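Local coordinates for protein putative acetyltransferase Sthe_0691 (Sphaerobacter thermophilus, PDB 3SHP) that probably transfers an acetyl group from acetyl-coenzyme A to an acceptor not yet identified, as a putative acetyltransferase of GNAT-like fold, at residues A[17-22]-A[59-64]; A[29-34]-A[75-80]; A[71-76]-A[89-94]; A[8-13]-A[65-70]. All blocks are in the same frame, centred on the assembly; numbering follows the deposited sequence. Where two conformers were deposited one is given.

Overall arrangement
All four contacts reach one mixed sheet. Contacts 1 and 4 both use strand 58-66: contact 1 pairs it with strand 14-18, and contact 4 holds the turn that follows it. Contacts 2 and 3 share Ser75 and Cys76 on strand 72-80, which lies beside strand 58-66. Contacts 1 and 3 are antiparallel strand pairs, partly buried and rich in apolar side chains. Contact 2 is also partly buried, but there a loop lies over the sheet through an aromatic ring, an arginine and a water. Contact 4 is the surface contact, about 17 Å from the chain centre, and hydrogen bonds from the side chain and backbone N of Arg67 to backbone oxygens dominate it.

Contact 1. Residues A[17-22]-A[59-64]; sequences RAMVED and WHLLAI. With SRT (S,R meso-tartaric acid), chain C.
One face of the Arg17 guanidinium lies over the methyl of Ala63, with NH1 3.8 Å from Ala63 CB. In the plane of the group, Arg17 NH1 donates to Ala18 O at 3.0 Å. Its main charged partner is Asp23, in helix 21-26. The Trp59 ring has O11 of the tartrate near its plane at one edge, and Phe35 meets the ring edge-to-face. The tartrate is held by the backbone of Trp59. Its O11 accepts from Trp59 N at 3.1 Å along a nearly straight bond, 169°, and its O2 donates to Trp59 O at 2.6 Å. Asp97 of a second subunit also bonds the ligand.

Strands 14-18 and 58-66 run antiparallel here, side by side in a mixed sheet consistent with a GNAT-like fold. Ala63 N reaches Arg17 O at 2.8 Å, nearly along the C=O axis. The return bond from Arg17 N to Ala63 O is weak. Beyond the strand end, Met19 N still bonds Leu61 O at 2.9 Å, from above the carbonyl plane. Val20 then takes the N-cap position of helix 21-26.

Met19, a selenomethionine, has CG anti to the backbone N (chi1 -174°) and an extended chain. It lies alongside Leu61 and points the same way. Met19 CB is 3.8 Å from Leu61 CB. Met19 SE is 4.1 Å from Leu61 CD1. Phe31 touches both side chains.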
# COMPACT_ATOMS: atom_id res chain seq x y z
N ARG A 17 -12.42 31.51 12.08
CA ARG A 17 -13.71 31.19 12.68
C ARG A 17 -13.73 29.67 12.83
O ARG A 17 -12.93 29.00 12.23
CB ARG A 17 -14.85 31.65 11.77
CG ARG A 17 -14.77 31.10 10.29
CD ARG A 17 -16.17 30.95 9.68
NE ARG A 17 -16.13 30.51 8.29
CZ ARG A 17 -16.04 29.24 7.88
NH1 ARG A 17 -15.98 28.23 8.75
NH2 ARG A 17 -16.01 28.99 6.56
N ALA A 18 -14.65 29.16 13.63
CA ALA A 18 -14.80 27.72 13.81
C ALA A 18 -14.96 27.04 12.45
O ALA A 18 -15.77 27.47 11.62
CB ALA A 18 -15.99 27.40 14.74
N MSE A 19 -14.15 26.03 12.20
CA MSE A 19 -14.31 25.20 11.00
C MSE A 19 -15.58 24.37 11.18
O MSE A 19 -15.84 23.84 12.26
CB MSE A 19 -13.11 24.28 10.80
CG MSE A 19 -13.15 23.50 9.51
SE MSE A 19 -11.37 22.96 9.07
CE MSE A 19 -11.53 22.44 7.20
N VAL A 20 -16.39 24.31 10.12
CA VAL A 20 -17.64 23.57 10.13
C VAL A 20 -17.58 22.43 9.10
O VAL A 20 -16.68 22.41 8.26
CB VAL A 20 -18.85 24.50 9.87
CG1 VAL A 20 -19.03 25.47 11.04
CG2 VAL A 20 -18.72 25.26 8.52
N GLU A 21 -18.50 21.49 9.20
CA GLU A 21 -18.53 20.27 8.35
C GLU A 21 -18.43 20.56 6.84
O GLU A 21 -17.75 19.84 6.10
CB GLU A 21 -19.79 19.46 8.65
CG GLU A 21 -19.83 19.01 10.09
CD GLU A 21 -21.07 18.23 10.46
OE1 GLU A 21 -22.14 18.44 9.85
OE2 GLU A 21 -20.97 17.41 11.40
N ASP A 22 -19.10 21.62 6.42
CA ASP A 22 -19.04 22.16 5.07
C ASP A 22 -17.59 22.44 4.61
O ASP A 22 -17.17 22.01 3.53
CB ASP A 22 -19.83 23.45 5.04
CG ASP A 22 -20.45 23.71 3.72
OD1 ASP A 22 -21.38 22.93 3.36
OD2 ASP A 22 -20.04 24.70 3.05
N TRP A 59 -10.04 19.40 21.59
CA TRP A 59 -9.52 19.70 20.27
C TRP A 59 -10.44 20.64 19.54
O TRP A 59 -11.68 20.55 19.64
CB TRP A 59 -9.39 18.44 19.42
CG TRP A 59 -8.38 17.45 19.89
CD1 TRP A 59 -8.46 16.63 21.00
CD2 TRP A 59 -7.17 17.09 19.22
NE1 TRP A 59 -7.36 15.81 21.06
CE2 TRP A 59 -6.56 16.07 19.98
CE3 TRP A 59 -6.53 17.55 18.07
CZ2 TRP A 59 -5.34 15.50 19.61
CZ3 TRP A 59 -5.33 16.99 17.70
CH2 TRP A 59 -4.75 15.97 18.47
N HIS A 60 -9.84 21.54 18.78
CA HIS A 60 -10.63 22.51 18.02
C HIS A 60 -10.04 22.71 16.66
O HIS A 60 -8.84 22.45 16.44
CB HIS A 60 -10.74 23.82 18.80
CG HIS A 60 -11.46 23.67 20.10
ND1 HIS A 60 -12.83 23.54 20.18
CD2 HIS A 60 -10.99 23.55 21.37
CE1 HIS A 60 -13.18 23.39 21.45
NE2 HIS A 60 -12.08 23.39 22.19
N LEU A 61 -10.89 23.16 15.75
CA LEU A 61 -10.46 23.49 14.41
C LEU A 61 -10.97 24.86 14.02
O LEU A 61 -12.17 25.11 14.10
CB LEU A 61 -11.07 22.48 13.46
CG LEU A 61 -10.26 21.26 13.14
CD1 LEU A 61 -11.14 20.35 12.24
CD2 LEU A 61 -8.96 21.66 12.47
N LEU A 62 -10.06 25.72 13.59
CA LEU A 62 -10.41 27.02 13.07
C LEU A 62 -10.14 27.02 11.57
O LEU A 62 -9.08 26.57 11.12
CB LEU A 62 -9.58 28.11 13.75
CG LEU A 62 -9.73 28.29 15.27
CD1 LEU A 62 -8.83 29.41 15.75
CD2 LEU A 62 -11.20 28.59 15.65
N ALA A 63 -11.11 27.50 10.79
CA ALA A 63 -10.89 27.73 9.38
C ALA A 63 -10.16 29.04 9.19
O ALA A 63 -10.43 30.03 9.89
CB ALA A 63 -12.21 27.80 8.67
N ILE A 64 -9.24 29.07 8.24
CA ILE A 64 -8.62 30.34 7.88
C ILE A 64 -9.30 30.76 6.57
O ILE A 64 -9.28 30.01 5.58
CB ILE A 64 -7.12 30.20 7.69
CG1 ILE A 64 -6.47 29.64 8.98
CG2 ILE A 64 -6.49 31.54 7.22
CD1 ILE A 64 -4.99 29.18 8.77
O1 SRT C . -12.91 15.53 21.13
O11 SRT C . -12.61 17.65 21.52
C1 SRT C . -12.86 16.71 20.71
C2 SRT C . -13.10 16.96 19.22
O2 SRT C . -12.60 18.24 18.78
C3 SRT C . -14.57 16.95 18.79
O3 SRT C . -15.39 16.32 19.78
C4 SRT C . -14.75 16.29 17.43
O4 SRT C . -14.49 15.07 17.28
O41 SRT C . -15.17 17.00 16.49

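Contact 2. Residues A[29-34]-A[75-80]; sequences AWFDSR and SCRIEF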
# COMPACT_ATOMS: atom_id res chain seq x y z
N ALA A 29 -9.97 16.96 -0.43
CA ALA A 29 -8.83 16.59 -1.27
C ALA A 29 -7.50 16.83 -0.54
O ALA A 29 -6.58 16.03 -0.62
CB ALA A 29 -8.87 17.35 -2.59
N TRP A 30 -7.42 17.92 0.23
CA TRP A 30 -6.17 18.20 0.93
C TRP A 30 -6.27 18.20 2.45
O TRP A 30 -5.25 18.12 3.13
CB TRP A 30 -5.59 19.54 0.48
CG TRP A 30 -6.52 20.69 0.66
CD1 TRP A 30 -7.48 21.10 -0.21
CD2 TRP A 30 -6.59 21.58 1.79
NE1 TRP A 30 -8.15 22.19 0.30
CE2 TRP A 30 -7.61 22.51 1.52
CE3 TRP A 30 -5.89 21.67 3.02
CZ2 TRP A 30 -7.95 23.53 2.42
CZ3 TRP A 30 -6.23 22.68 3.91
CH2 TRP A 30 -7.25 23.61 3.60
N PHE A 31 -7.47 18.33 2.99
CA PHE A 31 -7.56 18.41 4.44
C PHE A 31 -7.95 17.07 5.03
O PHE A 31 -8.99 16.53 4.71
CB PHE A 31 -8.53 19.48 4.88
CG PHE A 31 -8.65 19.58 6.38
CD1 PHE A 31 -7.64 20.18 7.12
CD2 PHE A 31 -9.76 19.05 7.04
CE1 PHE A 31 -7.73 20.26 8.51
CE2 PHE A 31 -9.87 19.14 8.44
CZ PHE A 31 -8.85 19.74 9.18
N ASP A 32 -7.09 16.55 5.90
CA ASP A 32 -7.33 15.25 6.49
C ASP A 32 -8.09 15.50 7.77
O ASP A 32 -7.58 16.12 8.68
CB ASP A 32 -5.99 14.56 6.77
CG ASP A 32 -6.14 13.11 7.21
OD1 ASP A 32 -7.28 12.62 7.36
OD2 ASP A 32 -5.09 12.45 7.39
N SER A 33 -9.33 15.04 7.81
CA SER A 33 -10.17 15.18 8.98
C SER A 33 -9.81 14.23 10.11
O SER A 33 -10.27 14.44 11.24
CB SER A 33 -11.60 14.88 8.58
OG SER A 33 -12.13 16.03 7.98
N ARG A 34 -9.03 13.20 9.82
CA ARG A 34 -8.73 12.22 10.84
C ARG A 34 -7.80 12.84 11.88
O ARG A 34 -7.06 13.78 11.58
CB ARG A 34 -8.13 10.95 10.22
CG ARG A 34 -8.97 10.34 9.08
CD ARG A 34 -8.16 9.23 8.40
NE ARG A 34 -6.89 9.76 7.88
CZ ARG A 34 -5.93 9.04 7.32
NH1 ARG A 34 -6.07 7.73 7.18
NH2 ARG A 34 -4.82 9.63 6.90
N SER A 75 -6.43 25.77 7.68
CA SER A 75 -7.04 25.45 8.96
C SER A 75 -5.97 25.56 10.03
O SER A 75 -4.77 25.46 9.76
CB SER A 75 -7.60 24.03 8.94
OG SER A 75 -6.56 23.11 8.76
N CYS A 76 -6.41 25.80 11.25
CA CYS A 76 -5.50 25.81 12.37
C CYS A 76 -6.03 24.77 13.33
O CYS A 76 -7.14 24.91 13.87
CB CYS A 76 -5.46 27.20 13.01
SG CYS A 76 -4.44 27.21 14.49
N ARG A 77 -5.24 23.72 13.55
CA ARG A 77 -5.66 22.69 14.49
C ARG A 77 -5.10 22.95 15.89
O ARG A 77 -3.90 23.10 16.07
CB ARG A 77 -5.27 21.30 14.02
CG ARG A 77 -5.98 20.25 14.85
CD ARG A 77 -5.61 18.82 14.48
NE ARG A 77 -6.07 18.42 13.15
CZ ARG A 77 -7.28 17.91 12.89
NH1 ARG A 77 -8.19 17.77 13.86
NH2 ARG A 77 -7.57 17.54 11.64
N ILE A 78 -5.99 23.03 16.87
CA ILE A 78 -5.56 23.33 18.20
C ILE A 78 -5.92 22.20 19.16
O ILE A 78 -7.04 21.66 19.10
CB ILE A 78 -6.24 24.63 18.72
CG1 ILE A 78 -5.99 25.81 17.75
CG2 ILE A 78 -5.73 24.96 20.12
CD1 ILE A 78 -6.93 27.01 18.01
N GLU A 79 -4.99 21.86 20.06
CA GLU A 79 -5.25 20.85 21.09
C GLU A 79 -4.98 21.45 22.47
O GLU A 79 -3.85 21.86 22.76
CB GLU A 79 -4.40 19.59 20.82
CG GLU A 79 -4.38 18.57 21.95
CD GLU A 79 -3.11 17.72 22.02
OE1 GLU A 79 -2.08 18.05 21.36
OE2 GLU A 79 -3.14 16.72 22.76
N PHE A 80 -6.01 21.55 23.30
CA PHE A 80 -5.81 22.04 24.66
C PHE A 80 -5.58 20.87 25.60
O PHE A 80 -6.22 19.81 25.47
CB PHE A 80 -7.02 22.84 25.20
CG PHE A 80 -7.22 24.16 24.52
CD1 PHE A 80 -8.32 24.36 23.69
CD2 PHE A 80 -6.32 25.21 24.70
CE1 PHE A 80 -8.52 25.57 23.04
CE2 PHE A 80 -6.51 26.44 24.05
CZ PHE A 80 -7.61 26.62 23.21
O HOH W 1 -10.63 16.91 12.21
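Phe31 has CG anti to its backbone N (chi1 180°), which sends the ring to strand 72-80. Arg77 also starts anti (chi1 -167°), then bends at chi3 (-67°), so that its guanidinium comes to the tip of that ring. The side chains cross obliquely, yet their flat groups are almost parallel. Arg77 NH2 lies 3.5 Å from Phe31 CZ. Ser75 OG takes the crowded position between N and the carbonyl carbon and sits 3.1 Å from Phe31 CE1. In the conformer described, one of two deposited, Ser75 OG is buried with no polar partner in the model.

Arg77 is tied to the loop through water. Arg77 NH1 donates to a water at 3.1 Å, in the guanidinium plane, and the same water donates to Ser33 O at 2.7 Å. Asp32 O lies at the guanidinium edge, 3.3 Å from Arg77 NH2.

The loop is stiffened from within. Arg34 grips the Asp32 carboxylate side-on, with NE on OD1 and NH2 on OD2. Asp32 OD1 also accepts from Arg34 N at 3.1 Å. That backbone bond makes an Asx turn, in a loop that lies over the sheet with the Arg77 side chain about 7 Å from the bound tartrate.

Contact 3. Residues A[71-76]-A[89-94]; sequences AVVGSC and FHMAPW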
# COMPACT_ATOMS: atom_id res chain seq x y z
N ALA A 71 -12.88 32.28 0.51
CA ALA A 71 -12.34 30.94 0.32
C ALA A 71 -11.68 30.46 1.60
O ALA A 71 -10.95 31.21 2.27
CB ALA A 71 -11.35 30.94 -0.81
N VAL A 72 -11.92 29.20 1.95
CA VAL A 72 -11.20 28.59 3.06
C VAL A 72 -9.82 28.23 2.51
O VAL A 72 -9.72 27.38 1.62
CB VAL A 72 -11.95 27.34 3.59
CG1 VAL A 72 -11.09 26.56 4.63
CG2 VAL A 72 -13.34 27.75 4.19
N VAL A 73 -8.78 28.91 3.01
CA VAL A 73 -7.43 28.74 2.50
C VAL A 73 -6.54 27.90 3.42
O VAL A 73 -5.40 27.54 3.08
CB VAL A 73 -6.77 30.11 2.18
CG1 VAL A 73 -7.60 30.88 1.15
CG2 VAL A 73 -6.55 30.94 3.48
N GLY A 74 -7.06 27.57 4.60
CA GLY A 74 -6.34 26.69 5.47
C GLY A 74 -7.09 26.44 6.74
O GLY A 74 -8.25 26.85 6.87
N SER A 75 -6.43 25.77 7.68
CA SER A 75 -7.04 25.45 8.96
C SER A 75 -5.97 25.56 10.03
O SER A 75 -4.77 25.46 9.76
CB SER A 75 -7.60 24.03 8.94
OG SER A 75 -6.56 23.11 8.76
N CYS A 76 -6.41 25.80 11.25
CA CYS A 76 -5.50 25.81 12.37
C CYS A 76 -6.03 24.77 13.33
O CYS A 76 -7.14 24.91 13.87
CB CYS A 76 -5.46 27.20 13.01
SG CYS A 76 -4.44 27.21 14.49
N PHE A 89 -0.71 24.33 11.52
CA PHE A 89 -1.51 24.90 10.45
C PHE A 89 -1.45 23.96 9.26
O PHE A 89 -0.42 23.32 9.04
CB PHE A 89 -0.96 26.27 10.02
CG PHE A 89 -0.96 27.29 11.13
CD1 PHE A 89 -2.07 28.10 11.33
CD2 PHE A 89 0.13 27.43 11.97
CE1 PHE A 89 -2.08 29.05 12.35
CE2 PHE A 89 0.13 28.36 13.00
CZ PHE A 89 -0.98 29.19 13.19
N HIS A 90 -2.54 23.89 8.51
CA HIS A 90 -2.60 23.12 7.28
C HIS A 90 -3.11 24.09 6.23
O HIS A 90 -4.26 24.49 6.29
CB HIS A 90 -3.60 21.96 7.41
CG HIS A 90 -3.26 20.96 8.46
ND1 HIS A 90 -2.39 19.90 8.24
CD2 HIS A 90 -3.68 20.83 9.75
CE1 HIS A 90 -2.28 19.18 9.35
NE2 HIS A 90 -3.06 19.72 10.27
N MSE A 91 -2.27 24.49 5.28
CA MSE A 91 -2.70 25.46 4.25
C MSE A 91 -3.08 24.74 2.96
O MSE A 91 -2.53 23.68 2.68
CB MSE A 91 -1.59 26.48 3.97
CG MSE A 91 -1.03 27.12 5.24
SE MSE A 91 -2.40 28.02 6.31
CE MSE A 91 -2.78 29.44 5.07
N ALA A 92 -4.01 25.29 2.19
CA ALA A 92 -4.38 24.67 0.92
C ALA A 92 -3.17 24.63 -0.00
O ALA A 92 -2.43 25.60 -0.09
CB ALA A 92 -5.55 25.40 0.26
N PRO A 93 -2.95 23.50 -0.66
CA PRO A 93 -1.81 23.32 -1.57
C PRO A 93 -1.90 24.18 -2.84
O PRO A 93 -0.85 24.46 -3.44
CB PRO A 93 -1.87 21.82 -1.94
CG PRO A 93 -3.34 21.47 -1.78
CD PRO A 93 -3.76 22.27 -0.55
N TRP A 94 -3.11 24.57 -3.24
CA TRP A 94 -3.29 25.42 -4.41
C TRP A 94 -2.98 26.90 -4.14
O TRP A 94 -3.02 27.71 -5.06
CB TRP A 94 -4.70 25.30 -4.98
CG TRP A 94 -5.83 25.39 -3.96
CD1 TRP A 94 -6.50 24.35 -3.37
CD2 TRP A 94 -6.42 26.60 -3.43
NE1 TRP A 94 -7.48 24.83 -2.53
CE2 TRP A 94 -7.46 26.19 -2.54
CE3 TRP A 94 -6.20 27.97 -3.64
CZ2 TRP A 94 -8.24 27.11 -1.83
CZ3 TRP A 94 -7.00 28.89 -2.95
CH2 TRP A 94 -8.00 28.44 -2.04
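Strands 72-80 and 84-91 form a beta hairpin, and this contact lies at its open end. The strand axes meet at 163°, close to antiparallel. Gly74, Cys76, Phe89 and Met91 belong to one face of the sheet, Ser75 and His90 to the other. Helix 98-116 packs on Phe89 and Met91.

On the helix side, Cys76 has SG anti to its backbone N (chi1 175°), and Phe89 has its ring beside its own N. Cys76 SG lies obliquely to the Phe89 ring, 4.3 Å from its centroid, in a Cys sulfur-aromatic contact. Met91, a selenomethionine, bends at chi2 and chi3 and curls back over Gly74. A glycine suits this place, because a CB would clash with SE of Met91 and with His90 O.

On the other face, Ser75 OG is 3.5 Å from His90 CB and lies beside the edge of the imidazole, near its plane.

Ser75 and His90 form the hydrogen-bonded pair, with Ser75 N to His90 O at 2.9 Å and His90 N to Ser75 O at 3.0 Å. Both donors lie in the carbonyl planes. Val73 and Gly74 both face Ile64 on strand 58-66, which makes a classic beta bulge.

Past the strand end, the Trp94 side chain crosses Val73 at about a right angle, with Val73 CG1 4.0 Å from Trp94 CH2. Ala92 CB lies over one face of the indole, toward its rim. Ala92 N donates to Val73 O at 2.8 Å, almost straight at 173° but from above the carbonyl plane.

Contact 4. Residues A[8-13]-A[65-70]; sequences YLTGPT and VRRSDE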
# COMPACT_ATOMS: atom_id res chain seq x y z
N TYR A 8 -14.11 35.08 16.41
CA TYR A 8 -14.00 35.86 15.18
C TYR A 8 -12.74 36.72 15.27
O TYR A 8 -12.71 37.71 16.00
CB TYR A 8 -15.24 36.73 14.93
CG TYR A 8 -15.13 37.52 13.64
CD1 TYR A 8 -15.22 36.88 12.39
CD2 TYR A 8 -14.87 38.89 13.67
CE1 TYR A 8 -15.08 37.60 11.19
CE2 TYR A 8 -14.73 39.62 12.48
CZ TYR A 8 -14.83 38.98 11.25
OH TYR A 8 -14.69 39.72 10.08
N LEU A 9 -11.72 36.32 14.52
CA LEU A 9 -10.40 36.90 14.63
C LEU A 9 -10.04 37.30 13.22
O LEU A 9 -9.78 36.44 12.36
CB LEU A 9 -9.38 35.87 15.14
CG LEU A 9 -9.74 35.03 16.38
CD1 LEU A 9 -8.63 34.06 16.68
CD2 LEU A 9 -10.02 35.88 17.61
N THR A 10 -10.05 38.60 12.96
CA THR A 10 -9.82 39.05 11.59
C THR A 10 -8.63 39.97 11.45
O THR A 10 -8.35 40.80 12.33
CB THR A 10 -11.07 39.70 10.99
OG1 THR A 10 -10.79 40.04 9.63
CG2 THR A 10 -11.46 40.95 11.77
N GLY A 11 -7.92 39.80 10.34
CA GLY A 11 -6.83 40.70 9.99
C GLY A 11 -7.14 41.33 8.65
O GLY A 11 -8.26 41.21 8.17
N PRO A 12 -6.13 41.96 8.01
CA PRO A 12 -6.29 42.64 6.71
C PRO A 12 -6.66 41.70 5.55
O PRO A 12 -7.31 42.12 4.59
CB PRO A 12 -4.91 43.27 6.47
CG PRO A 12 -4.31 43.41 7.85
CD PRO A 12 -4.78 42.13 8.55
N THR A 13 -6.27 40.42 5.66
CA THR A 13 -6.40 39.49 4.55
C THR A 13 -7.28 38.29 4.86
O THR A 13 -8.06 37.87 4.01
CB THR A 13 -5.03 38.97 4.11
OG1 THR A 13 -4.16 40.08 3.94
CG2 THR A 13 -5.14 38.28 2.79
N VAL A 65 -9.93 31.93 6.58
CA VAL A 65 -10.81 32.30 5.48
C VAL A 65 -10.29 33.57 4.83
O VAL A 65 -10.08 34.57 5.50
CB VAL A 65 -12.29 32.52 5.96
CG1 VAL A 65 -13.21 32.88 4.80
CG2 VAL A 65 -12.84 31.29 6.72
N ARG A 66 -10.07 33.52 3.51
CA ARG A 66 -9.64 34.71 2.80
C ARG A 66 -10.80 35.65 2.63
O ARG A 66 -11.82 35.28 2.06
CB ARG A 66 -9.02 34.37 1.44
CG ARG A 66 -8.33 35.55 0.78
CD ARG A 66 -7.47 35.13 -0.39
NE ARG A 66 -8.16 34.22 -1.32
CZ ARG A 66 -7.54 33.43 -2.19
NH1 ARG A 66 -8.26 32.65 -2.99
NH2 ARG A 66 -6.22 33.43 -2.27
N ARG A 67 -10.63 36.86 3.15
CA ARG A 67 -11.64 37.91 3.11
C ARG A 67 -12.11 38.29 1.69
O ARG A 67 -13.32 38.35 1.44
CB ARG A 67 -11.14 39.15 3.88
CG ARG A 67 -10.83 38.87 5.41
CD ARG A 67 -10.36 40.10 6.16
NE ARG A 67 -11.19 41.26 5.86
CZ ARG A 67 -10.83 42.53 6.03
NH1 ARG A 67 -9.64 42.85 6.53
NH2 ARG A 67 -11.68 43.51 5.69
N SER A 68 -11.18 38.52 0.76
CA SER A 68 -11.58 38.98 -0.60
C SER A 68 -12.60 38.06 -1.27
O SER A 68 -13.55 38.55 -1.87
CB SER A 68 -10.37 39.19 -1.52
OG SER A 68 -9.59 38.00 -1.61
N ASP A 69 -12.47 36.75 -1.12
CA ASP A 69 -13.39 35.82 -1.82
C ASP A 69 -14.10 34.80 -0.93
O ASP A 69 -14.84 33.96 -1.44
CB ASP A 69 -12.68 35.10 -3.00
CG ASP A 69 -11.50 34.24 -2.54
OD1 ASP A 69 -11.16 34.27 -1.34
OD2 ASP A 69 -10.90 33.53 -3.38
N GLU A 70 -13.85 34.85 0.38
CA GLU A 70 -14.46 33.93 1.34
C GLU A 70 -14.00 32.48 1.20
O GLU A 70 -14.65 31.57 1.72
CB GLU A 70 -15.99 33.99 1.27
CG GLU A 70 -16.57 35.32 1.74
CD GLU A 70 -16.44 35.48 3.24
OE1 GLU A 70 -16.56 34.46 3.94
OE2 GLU A 70 -16.22 36.61 3.72
O HOH W 2 -8.54 38.91 1.44
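The whole contact is at the surface. Its close-packed part is the Arg67 side chain laid along residues 10-13. Arg67 CB and CG lie beside Thr13 O, each 3.3 Å from it. Chi1 (-61°) places CG, and the bend at chi3 (46°) turns the guanidinium toward Gly11 O. Arg67 NH1 donates to Gly11 O at 2.7 Å. That bond lies in the carbonyl plane, on a lone pair, though Gly11 O is tilted from the guanidinium plane. Gly11 O takes a second bond, from Thr10 OG1 at 3.1 Å, also on a lone pair. The Thr10 and Arg67 side chains cross at about a right angle, with Thr10 OG1 3.5 Å from Arg67 CD. The backbone adds Arg67 N to Thr13 O at 2.9 Å, in the carbonyl plane.

The side toward Ser68 is looser and is joined through water. One water donates to Thr13 O and accepts from Ser68 N, both at 2.8 Å. Arg66 turns away and grips Asp69 side-on, NE to OD1 and NH1 to OD2. Arg66 NH2 also forms a salt bridge with Glu21 of a neighbouring subunit. This turn follows strand 58-66, and strand 14-18 lies between that strand and strand 9-10.

Two donors on Gly11 O, and a backbone N-H and a water on Thr13 O, leave this exposed contact polar. A positive guanidinium beside Gly11 O would probably polarise that carbonyl.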